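Local structure of putative polyphosphate kinase 2 family protein (Arthrobacter aurescens, 3RHF) at residues A[32-37]-A[247-252]; A[182-187]-A[243-248]; A[83-88]-A[194-199]; A[188-193]-A[216-221]. The protein probably acts as a polyphosphate kinase of the PPK2 family, moving phosphate between polyphosphate and nucleotides on a P-loop fold. All coordinates share one frame; numbering follows the deposited sequence.

Interaction 1 (A[32-37]-A[247-252])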
# COMPACT_ATOMS: atom_id res chain seq x y z
N ASP A 32 -22.50 10.07 -19.88
CA ASP A 32 -21.70 11.25 -20.14
C ASP A 32 -20.44 11.28 -19.24
O ASP A 32 -20.50 11.47 -18.00
CB ASP A 32 -22.55 12.49 -19.90
CG ASP A 32 -21.80 13.79 -20.21
OD1 ASP A 32 -20.65 13.74 -20.70
OD2 ASP A 32 -22.38 14.86 -19.95
N PRO A 33 -19.27 11.12 -19.86
CA PRO A 33 -18.04 11.03 -19.11
C PRO A 33 -17.71 12.28 -18.32
O PRO A 33 -16.75 12.26 -17.56
CB PRO A 33 -16.98 10.84 -20.21
CG PRO A 33 -17.73 10.35 -21.37
CD PRO A 33 -19.04 11.03 -21.30
N GLU A 34 -18.44 13.37 -18.57
CA GLU A 34 -18.18 14.66 -17.95
C GLU A 34 -19.08 14.87 -16.75
O GLU A 34 -18.78 15.69 -15.91
CB GLU A 34 -18.43 15.81 -18.97
CG GLU A 34 -17.28 16.14 -19.94
CD GLU A 34 -15.99 16.62 -19.23
OE1 GLU A 34 -16.04 17.16 -18.08
OE2 GLU A 34 -14.91 16.46 -19.81
N SER A 35 -20.18 14.13 -16.65
CA SER A 35 -21.11 14.26 -15.53
C SER A 35 -20.49 13.81 -14.19
O SER A 35 -19.43 13.16 -14.18
CB SER A 35 -22.38 13.44 -15.79
OG SER A 35 -22.09 12.12 -16.22
N THR A 36 -21.17 14.21 -13.09
CA THR A 36 -20.83 13.86 -11.69
C THR A 36 -22.08 13.27 -11.00
O THR A 36 -22.60 13.81 -10.02
CB THR A 36 -20.38 15.10 -10.87
OG1 THR A 36 -21.47 16.02 -10.77
CG2 THR A 36 -19.12 15.82 -11.50
N PRO A 37 -22.59 12.15 -11.54
CA PRO A 37 -23.88 11.66 -11.11
C PRO A 37 -24.00 11.42 -9.62
O PRO A 37 -23.13 10.82 -9.00
CB PRO A 37 -24.00 10.32 -11.82
CG PRO A 37 -23.10 10.41 -12.97
CD PRO A 37 -21.97 11.26 -12.54
N ALA A 247 -15.45 9.52 -15.62
CA ALA A 247 -14.11 9.73 -15.08
C ALA A 247 -13.32 10.84 -15.77
O ALA A 247 -12.15 11.04 -15.46
CB ALA A 247 -13.32 8.45 -15.14
N ASN A 248 -13.94 11.56 -16.70
CA ASN A 248 -13.25 12.72 -17.30
C ASN A 248 -12.80 13.68 -16.22
O ASN A 248 -11.77 14.29 -16.37
CB ASN A 248 -14.14 13.49 -18.34
CG ASN A 248 -14.03 12.94 -19.74
OD1 ASN A 248 -13.56 11.83 -19.93
ND2 ASN A 248 -14.45 13.72 -20.73
N LYS A 249 -13.57 13.80 -15.14
CA LYS A 249 -13.13 14.53 -13.98
C LYS A 249 -12.49 13.60 -12.97
O LYS A 249 -13.17 12.80 -12.36
CB LYS A 249 -14.31 15.23 -13.32
CG LYS A 249 -14.83 16.39 -14.13
CD LYS A 249 -16.19 16.84 -13.59
CE LYS A 249 -16.64 18.16 -14.21
NZ LYS A 249 -17.49 17.89 -15.37
N LYS A 250 -11.17 13.70 -12.76
CA LYS A 250 -10.51 12.78 -11.85
C LYS A 250 -11.08 12.88 -10.44
O LYS A 250 -11.33 11.87 -9.79
CB LYS A 250 -9.00 13.00 -11.84
CG LYS A 250 -8.23 12.57 -13.15
CD LYS A 250 -6.69 12.74 -12.94
CE LYS A 250 -5.78 12.69 -14.22
NZ LYS A 250 -5.21 14.05 -14.59
N TRP A 251 -11.33 14.10 -9.97
CA TRP A 251 -11.82 14.32 -8.62
C TRP A 251 -13.11 13.61 -8.42
O TRP A 251 -13.36 13.11 -7.33
CB TRP A 251 -11.97 15.82 -8.28
CG TRP A 251 -13.04 16.54 -9.07
CD1 TRP A 251 -12.88 17.22 -10.26
CD2 TRP A 251 -14.43 16.66 -8.73
NE1 TRP A 251 -14.09 17.72 -10.67
CE2 TRP A 251 -15.06 17.39 -9.75
CE3 TRP A 251 -15.20 16.20 -7.68
CZ2 TRP A 251 -16.40 17.67 -9.73
CZ3 TRP A 251 -16.53 16.49 -7.65
CH2 TRP A 251 -17.12 17.23 -8.67
N TYR A 252 -13.97 13.57 -9.42
CA TYR A 252 -15.28 12.90 -9.22
C TYR A 252 -15.15 11.38 -9.13
O TYR A 252 -15.77 10.73 -8.27
CB TYR A 252 -16.30 13.23 -10.29
CG TYR A 252 -17.54 12.36 -10.15
CD1 TYR A 252 -18.40 12.52 -9.11
CD2 TYR A 252 -17.78 11.32 -11.03
CE1 TYR A 252 -19.50 11.72 -8.97
CE2 TYR A 252 -18.86 10.52 -10.90
CZ TYR A 252 -19.73 10.71 -9.86
OH TYR A 252 -20.84 9.91 -9.73
O HOH W 1 -16.57 13.09 -14.80

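Interaction 2 (A[182-187]-A[243-248])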
# COMPACT_ATOMS: atom_id res chain seq x y z
N VAL A 182 -17.14 -5.33 -5.53
CA VAL A 182 -17.43 -4.00 -6.09
C VAL A 182 -16.74 -3.80 -7.44
O VAL A 182 -15.51 -3.60 -7.47
CB VAL A 182 -16.94 -2.92 -5.16
CG1 VAL A 182 -17.01 -1.60 -5.85
CG2 VAL A 182 -17.79 -2.90 -3.88
N LYS A 183 -17.51 -3.81 -8.54
CA LYS A 183 -16.93 -3.70 -9.87
C LYS A 183 -17.10 -2.27 -10.43
O LYS A 183 -18.20 -1.71 -10.43
CB LYS A 183 -17.56 -4.71 -10.84
CG LYS A 183 -17.47 -6.16 -10.37
CD LYS A 183 -17.71 -7.21 -11.50
CE LYS A 183 -19.16 -7.24 -12.06
NZ LYS A 183 -19.71 -8.62 -12.35
N VAL A 184 -16.00 -1.68 -10.86
CA VAL A 184 -16.02 -0.30 -11.31
C VAL A 184 -15.37 -0.20 -12.68
O VAL A 184 -14.26 -0.74 -12.93
CB VAL A 184 -15.28 0.61 -10.32
CG1 VAL A 184 -14.83 1.86 -11.01
CG2 VAL A 184 -16.20 0.93 -9.14
N MSE A 185 -16.06 0.47 -13.59
CA MSE A 185 -15.43 0.84 -14.87
C MSE A 185 -15.30 2.34 -14.94
O MSE A 185 -16.28 3.07 -14.84
CB MSE A 185 -16.21 0.31 -16.04
CG MSE A 185 -15.44 0.47 -17.38
SE MSE A 185 -16.34 1.79 -18.57
CE MSE A 185 -15.19 1.58 -20.21
N LEU A 186 -14.07 2.79 -15.08
CA LEU A 186 -13.82 4.22 -15.24
C LEU A 186 -13.93 4.62 -16.71
O LEU A 186 -13.13 4.19 -17.52
CB LEU A 186 -12.41 4.59 -14.74
CG LEU A 186 -12.06 4.20 -13.33
CD1 LEU A 186 -10.63 4.59 -13.14
CD2 LEU A 186 -13.01 4.88 -12.36
N ASN A 187 -14.89 5.47 -17.02
CA ASN A 187 -15.24 5.77 -18.40
C ASN A 187 -14.77 7.21 -18.77
O ASN A 187 -15.23 8.23 -18.23
CB ASN A 187 -16.75 5.60 -18.52
CG ASN A 187 -17.28 5.77 -19.91
OD1 ASN A 187 -16.76 5.20 -20.89
ND2 ASN A 187 -18.37 6.48 -20.01
N HIS A 243 -20.53 -1.07 -12.21
CA HIS A 243 -20.79 0.33 -12.09
C HIS A 243 -19.89 1.02 -13.08
O HIS A 243 -18.73 0.70 -13.19
CB HIS A 243 -20.47 0.85 -10.70
CG HIS A 243 -21.19 0.12 -9.61
ND1 HIS A 243 -20.70 -1.03 -9.05
CD2 HIS A 243 -22.36 0.39 -8.98
CE1 HIS A 243 -21.55 -1.45 -8.13
NE2 HIS A 243 -22.55 -0.60 -8.06
N VAL A 244 -20.45 1.98 -13.80
CA VAL A 244 -19.70 2.76 -14.76
C VAL A 244 -19.72 4.20 -14.24
O VAL A 244 -20.78 4.79 -14.08
CB VAL A 244 -20.36 2.70 -16.15
CG1 VAL A 244 -19.76 3.81 -17.05
CG2 VAL A 244 -20.23 1.29 -16.78
N VAL A 245 -18.51 4.70 -13.96
CA VAL A 245 -18.25 5.91 -13.24
C VAL A 245 -17.63 6.90 -14.22
O VAL A 245 -16.49 6.72 -14.68
CB VAL A 245 -17.22 5.67 -12.12
CG1 VAL A 245 -16.91 6.94 -11.47
CG2 VAL A 245 -17.70 4.63 -11.08
N PRO A 246 -18.37 7.97 -14.56
CA PRO A 246 -17.84 9.02 -15.41
C PRO A 246 -16.52 9.53 -14.82
O PRO A 246 -16.48 9.86 -13.64
CB PRO A 246 -18.90 10.07 -15.32
CG PRO A 246 -20.11 9.34 -15.23
CD PRO A 246 -19.82 8.12 -14.40
N ALA A 247 -15.45 9.52 -15.62
CA ALA A 247 -14.11 9.73 -15.08
C ALA A 247 -13.32 10.84 -15.77
O ALA A 247 -12.15 11.04 -15.46
CB ALA A 247 -13.32 8.45 -15.14
N ASN A 248 -13.94 11.56 -16.70
CA ASN A 248 -13.25 12.72 -17.30
C ASN A 248 -12.80 13.68 -16.22
O ASN A 248 -11.77 14.29 -16.37
CB ASN A 248 -14.14 13.49 -18.34
CG ASN A 248 -14.03 12.94 -19.74
OD1 ASN A 248 -13.56 11.83 -19.93
ND2 ASN A 248 -14.45 13.72 -20.73

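Interaction 3 (A[83-88]-A[194-199]). With PO4 (phosphate ion), chain I.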
# COMPACT_ATOMS: atom_id res chain seq x y z
N MSE A 83 -9.75 2.09 -19.83
CA MSE A 83 -8.76 2.36 -20.85
C MSE A 83 -7.58 3.11 -20.24
O MSE A 83 -7.72 3.76 -19.19
CB MSE A 83 -9.40 3.22 -21.96
CG MSE A 83 -10.65 2.62 -22.59
SE MSE A 83 -10.35 0.89 -23.51
CE MSE A 83 -8.97 1.46 -24.79
N ASP A 84 -6.41 3.03 -20.89
CA ASP A 84 -5.21 3.62 -20.33
C ASP A 84 -5.42 5.10 -20.26
O ASP A 84 -6.14 5.64 -21.09
CB ASP A 84 -3.94 3.29 -21.13
CG ASP A 84 -3.46 1.82 -20.94
OD1 ASP A 84 -3.73 1.19 -19.89
OD2 ASP A 84 -2.80 1.29 -21.86
N THR A 85 -4.82 5.76 -19.26
CA THR A 85 -5.03 7.18 -19.08
C THR A 85 -6.26 7.47 -18.21
O THR A 85 -6.36 8.55 -17.63
CB THR A 85 -5.13 7.83 -20.52
OG1 THR A 85 -3.92 8.53 -20.81
CG2 THR A 85 -6.32 8.67 -20.69
N ALA A 86 -7.20 6.53 -18.10
CA ALA A 86 -8.49 6.81 -17.39
C ALA A 86 -8.32 7.00 -15.87
O ALA A 86 -9.25 7.42 -15.17
CB ALA A 86 -9.47 5.71 -17.63
N GLY A 87 -7.13 6.66 -15.36
CA GLY A 87 -6.80 6.88 -13.96
C GLY A 87 -7.00 5.72 -13.00
O GLY A 87 -7.25 5.97 -11.82
N LYS A 88 -6.86 4.46 -13.44
CA LYS A 88 -6.98 3.33 -12.48
C LYS A 88 -5.84 3.43 -11.46
O LYS A 88 -6.04 3.29 -10.24
CB LYS A 88 -6.86 1.96 -13.12
CG LYS A 88 -7.85 1.53 -14.14
CD LYS A 88 -7.44 0.14 -14.75
CE LYS A 88 -6.17 0.17 -15.63
NZ LYS A 88 -6.35 0.91 -16.99
N LYS A 194 -7.08 11.45 -25.59
CA LYS A 194 -6.19 12.24 -26.44
C LYS A 194 -5.59 13.40 -25.64
O LYS A 194 -4.39 13.60 -25.66
CB LYS A 194 -6.92 12.73 -27.70
CG LYS A 194 -6.17 13.78 -28.49
CD LYS A 194 -6.40 13.73 -30.02
CE LYS A 194 -7.81 14.11 -30.47
NZ LYS A 194 -7.87 14.16 -32.00
N LYS A 195 -6.44 14.12 -24.93
CA LYS A 195 -5.98 15.21 -24.08
C LYS A 195 -4.95 14.71 -23.06
O LYS A 195 -3.95 15.37 -22.78
CB LYS A 195 -7.19 15.82 -23.37
CG LYS A 195 -6.98 17.23 -22.79
CD LYS A 195 -8.13 17.67 -21.83
CE LYS A 195 -7.71 18.71 -20.72
NZ LYS A 195 -8.77 18.81 -19.62
N ARG A 196 -5.17 13.52 -22.52
CA ARG A 196 -4.26 12.98 -21.54
C ARG A 196 -2.92 12.51 -22.14
O ARG A 196 -1.88 12.77 -21.53
CB ARG A 196 -4.94 11.92 -20.65
CG ARG A 196 -5.96 12.56 -19.74
CD ARG A 196 -6.76 11.59 -18.92
NE ARG A 196 -7.88 12.26 -18.25
CZ ARG A 196 -8.64 11.70 -17.30
NH1 ARG A 196 -8.40 10.47 -16.87
NH2 ARG A 196 -9.66 12.33 -16.82
N LEU A 197 -2.94 11.85 -23.29
CA LEU A 197 -1.67 11.42 -23.90
C LEU A 197 -0.86 12.63 -24.31
O LEU A 197 0.37 12.66 -24.15
CB LEU A 197 -1.90 10.52 -25.09
CG LEU A 197 -2.46 9.13 -24.81
CD1 LEU A 197 -2.89 8.52 -26.12
CD2 LEU A 197 -1.43 8.25 -24.10
N ILE A 198 -1.54 13.66 -24.82
CA ILE A 198 -0.85 14.89 -25.17
C ILE A 198 -0.19 15.51 -23.96
O ILE A 198 0.95 15.95 -24.02
CB ILE A 198 -1.79 15.91 -25.81
CG1 ILE A 198 -2.06 15.57 -27.27
CG2 ILE A 198 -1.18 17.32 -25.74
CD1 ILE A 198 -3.27 16.39 -27.87
N ALA A 199 -0.93 15.55 -22.84
CA ALA A 199 -0.35 16.06 -21.58
C ALA A 199 0.88 15.25 -21.13
O ALA A 199 1.86 15.82 -20.64
CB ALA A 199 -1.39 16.17 -20.49
P PO4 I . -4.53 4.31 -16.12
O1 PO4 I . -3.61 4.04 -17.36
O2 PO4 I . -4.49 5.90 -15.93
O3 PO4 I . -6.00 3.81 -16.30
O4 PO4 I . -3.92 3.56 -14.89
O HOH W 2 -9.86 9.78 -14.27

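Interaction 4 (A[188-193]-A[216-221])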
# COMPACT_ATOMS: atom_id res chain seq x y z
N ILE A 188 -13.82 7.28 -19.68
CA ILE A 188 -13.44 8.57 -20.24
C ILE A 188 -13.80 8.58 -21.70
O ILE A 188 -13.90 7.51 -22.33
CB ILE A 188 -11.96 8.92 -20.04
CG1 ILE A 188 -11.03 7.89 -20.72
CG2 ILE A 188 -11.68 9.06 -18.51
CD1 ILE A 188 -9.54 8.17 -20.58
N SER A 189 -14.02 9.78 -22.22
CA SER A 189 -14.30 9.97 -23.65
C SER A 189 -13.05 9.77 -24.48
O SER A 189 -11.93 9.97 -23.99
CB SER A 189 -14.85 11.36 -23.89
OG SER A 189 -13.84 12.32 -23.71
N LYS A 190 -13.22 9.35 -25.73
CA LYS A 190 -12.07 9.24 -26.68
C LYS A 190 -11.25 10.54 -26.76
O LYS A 190 -10.03 10.48 -26.84
CB LYS A 190 -12.51 8.79 -28.08
CG LYS A 190 -11.35 8.24 -28.98
CD LYS A 190 -11.76 8.11 -30.45
CE LYS A 190 -10.69 7.39 -31.32
NZ LYS A 190 -11.10 7.07 -32.75
N ASP A 191 -11.87 11.70 -26.63
CA ASP A 191 -11.08 12.94 -26.63
C ASP A 191 -10.29 13.21 -25.37
O ASP A 191 -9.16 13.71 -25.44
CB ASP A 191 -11.98 14.14 -26.88
CG ASP A 191 -12.41 14.24 -28.32
OD1 ASP A 191 -11.69 13.65 -29.20
OD2 ASP A 191 -13.47 14.91 -28.52
N GLU A 192 -10.89 12.91 -24.21
CA GLU A 192 -10.18 12.95 -22.93
C GLU A 192 -8.89 12.11 -22.96
O GLU A 192 -7.86 12.55 -22.45
CB GLU A 192 -11.07 12.49 -21.77
CG GLU A 192 -10.52 12.81 -20.38
CD GLU A 192 -10.28 14.29 -20.11
OE1 GLU A 192 -11.02 15.15 -20.63
OE2 GLU A 192 -9.33 14.61 -19.37
N GLN A 193 -8.95 10.92 -23.56
CA GLN A 193 -7.74 10.12 -23.67
C GLN A 193 -6.66 10.87 -24.47
O GLN A 193 -5.48 10.92 -24.08
CB GLN A 193 -8.03 8.81 -24.36
CG GLN A 193 -7.24 7.70 -23.87
CD GLN A 193 -6.56 6.89 -24.93
OE1 GLN A 193 -6.18 7.42 -25.96
NE2 GLN A 193 -6.29 5.59 -24.63
N ALA A 216 -1.56 3.23 -30.62
CA ALA A 216 -2.00 2.04 -31.36
C ALA A 216 -3.47 1.75 -31.10
O ALA A 216 -4.27 1.74 -32.02
CB ALA A 216 -1.14 0.81 -30.99
N GLU A 217 -3.84 1.57 -29.85
CA GLU A 217 -5.16 1.06 -29.52
C GLU A 217 -6.29 2.07 -29.67
O GLU A 217 -7.44 1.67 -29.65
CB GLU A 217 -5.17 0.43 -28.12
CG GLU A 217 -4.10 -0.66 -27.88
CD GLU A 217 -4.58 -2.12 -28.05
OE1 GLU A 217 -5.54 -2.39 -28.81
OE2 GLU A 217 -3.96 -3.00 -27.42
N ARG A 218 -5.99 3.36 -29.83
CA ARG A 218 -7.05 4.35 -30.14
C ARG A 218 -7.77 3.95 -31.42
O ARG A 218 -8.98 4.16 -31.56
CB ARG A 218 -6.50 5.77 -30.31
CG ARG A 218 -6.06 6.47 -29.05
CD ARG A 218 -5.53 7.89 -29.31
NE ARG A 218 -6.51 8.80 -29.92
CZ ARG A 218 -7.59 9.29 -29.30
NH1 ARG A 218 -8.40 10.11 -29.95
NH2 ARG A 218 -7.86 8.99 -28.03
N ALA A 219 -7.03 3.38 -32.36
CA ALA A 219 -7.59 2.89 -33.59
C ALA A 219 -8.71 1.88 -33.28
O ALA A 219 -9.67 1.77 -34.03
CB ALA A 219 -6.49 2.28 -34.46
N TYR A 220 -8.63 1.19 -32.14
CA TYR A 220 -9.63 0.21 -31.78
C TYR A 220 -10.64 0.70 -30.75
O TYR A 220 -11.41 -0.09 -30.21
CB TYR A 220 -8.96 -1.07 -31.33
CG TYR A 220 -8.14 -1.74 -32.42
CD1 TYR A 220 -8.72 -2.65 -33.30
CD2 TYR A 220 -6.79 -1.45 -32.57
CE1 TYR A 220 -7.94 -3.26 -34.32
CE2 TYR A 220 -6.02 -2.04 -33.58
CZ TYR A 220 -6.60 -2.93 -34.44
OH TYR A 220 -5.82 -3.49 -35.42
N TRP A 221 -10.71 2.00 -30.55
CA TRP A 221 -11.52 2.54 -29.46
C TRP A 221 -12.99 2.09 -29.43
O TRP A 221 -13.53 1.82 -28.36
CB TRP A 221 -11.44 4.08 -29.42
CG TRP A 221 -12.20 4.67 -28.25
CD1 TRP A 221 -13.53 4.88 -28.17
CD2 TRP A 221 -11.66 5.09 -26.99
NE1 TRP A 221 -13.86 5.44 -26.96
CE2 TRP A 221 -12.73 5.56 -26.22
CE3 TRP A 221 -10.37 5.11 -26.46
CZ2 TRP A 221 -12.56 6.07 -24.94
CZ3 TRP A 221 -10.19 5.60 -25.19
CH2 TRP A 221 -11.30 6.07 -24.43

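Interaction 1 (A[32-37]-A[247-252])
Y252 stands with its ring against T36 and its hydroxyl on P37. Its CG is anti to the backbone N (chi1 171°), a torsion that swings the ring toward 32-37. Y252 CB lies 4.0 Å from T36 CG2. Further along, CG, CD1 and CE1 run beneath T36, whose CA sits 3.6 Å from the Y252 ring centroid, only 7° off the normal: a CH-pi contact squarely over one face. CE2 and CZ then meet P37 CD, and at the tip Y252 OH donates to P37 O at 2.6 Å, in the carbonyl plane and on a lone pair. A phenylalanine here would keep the face under T36 but would probably leave P37 O without its donor and the 32-37 segment less firmly pinned.

The other end of the contact is more polar and carries charge. The type I turn from D32 to S35, braced by an Asx turn from D32 OD1 to E34 N, offers P33 O to N248 N at 3.0 Å. E34 serves two partners: its OE2 takes N248 ND2 at 2.9 Å from above the carboxylate plane, and its OE1 forms a salt bridge with K249 NZ at 3.2 Å. K249 NZ also donates to E34 O, 2.6 Å away. Water 1 joins P33 O, S35 O and K249 N.

In the fold, 32-37 belongs to the loop between helices 16-19 and 43-69 and lies over the link from edge strand 242-246 to helix 250-266, S35 and P37 touching P246 while Y252 reaches back to V245.

Interaction 2 (A[182-187]-A[243-248])
K183 O is gripped twice by H243: the ring nitrogen ND1 donates to it at 2.9 Å, and the backbone N of the same residue adds a weak bond. The oxygen lies 2° from the imidazole plane, so ND1 meets it edge-on. The torsion explains the double grip, since H243 CG is anti to its own carbonyl carbon (chi1 -56°) and therefore beside the backbone N that shares the acceptor.

Beyond this point the pairing is that of regular parallel strands. M185 alternates as donor and acceptor: its N reaches H243 O at 2.7 Å, and its O receives V245 N at 2.9 Å, nearly straight at 175°. N187 repeats the pattern, its N donating to V245 O at 3.1 Å and its O taking A247 N just past the end of the strand.

Side chains alternate between faces. On one, V184 CG1 packs 4.0 Å from V245 CG2 and L186 CB lies beside A247 CB. On the other, N187 CB meets V244 CG1 at 3.8 Å.

Strand 242-246 is one of the two outermost strands of the five-stranded parallel sheet within this chain, and 179-187 pairs on its other edge with 75-82. Helix 250-266 covers the V184 and V245 face through L260 and A256, and helix 221-235 covers M185 and V244 through F232, giving an alpha/beta/alpha sandwich.

Interaction 3 (A[83-88]-A[194-199])
T85 and R196 come nearest, CA atoms 6.3 Å apart, where the type II turn from M83 to A86 faces helix 190-202. The turn opens the P-loop that links strand 75-82 to helix 88-98, and G87, at that helix's N-cap with phi 96°, adopts a backbone that favours glycine.

The loop curls round a phosphate ion, probably from the crystallisation liquor, held by T85 N, G87 N, K88 N, G89 N and K88 NZ, the last donating to its O3 at 3.0 Å. P-loops grip nucleotide phosphates in this way; here the ion probably marks a substrate phosphate site.

R196 meets the outer side of the turn. Its chain runs extended from CG to NE, past the T85 methyl: CG2 lies 3.5 Å from R196 CB and close to CD. L197 CD2 approaches T85 OG1 more loosely, at 4.1 Å. E192 and A247 hold R196 NE and NH2, which fixes the turn of the guanidinium. Its third nitrogen, NH1, donates to T85 O at 2.9 Å (163° at the hydrogen), the oxygen just 1° out of the guanidinium plane, and also to nearby water 2, which in turn donates to A86 O at 2.6 Å.

Interaction 4 (A[188-193]-A[216-221])
The N-terminal end of helix 190-202, capped by S189, meets R218 and W221 in the region between the fourth and fifth sheet strands, where P-loop kinases commonly carry their lid; a lid role here is an inference from that topology. The S189 side chain accepts from E192 N at 3.0 Å, a capping bond that fixes the first turn.

W221, with CG anti to its backbone N (chi1 -176°), sends its indole across to this turn. K190 CB stands over the face of the five-membered ring, 3.8 Å from its centroid and 11° off the normal, a CH-pi contact. At the edge, I188 O lies near the ring plane, 3.3 Å from W221 CZ2. Q193 CG packs 3.9 Å from W221 CZ3. An alanine in place of W221 would probably open a gap between I188, K190 and Q193 and let the K190 chain turn more freely.

R218 supplies the polar half. Its NH2 donates to K190 O at 2.9 Å and to Q193 OE1 at 3.1 Å, both acceptors within a few degrees of the guanidinium plane. K190 CE lies over one face of that group, while NH1 reaches S289 O of the second subunit.

The lysine therefore contributes mainly its aliphatic chain, its NZ staying 4.9 Å from R218 NH1. Those like charges would probably disfavour a closer approach. R218 NH2 is held by two neutral oxygens, and the arginine's charge is probably offset by the chain-terminal carboxylate of S289 of the second subunit, which takes NH1.

In the fold
Interaction 2 is the core of the set, strand pairing by backbone bonds near the centre of the chain. Interaction 1 lies at the surface and relies on a salt bridge, a water and a tyrosine; the two share A247 and N248, where the edge strand gives way to helix 250-266. Interactions 3 and 4 both use helix 190-202: one sets it against the partly buried phosphate-binding loop, the other buries its first turn under an indole and an arginine, far from the centre. Cross-links tie the group together: R196 reaches A247 O, N248 OD1 probably takes S189 N, and T85 packs on I188 and Q193.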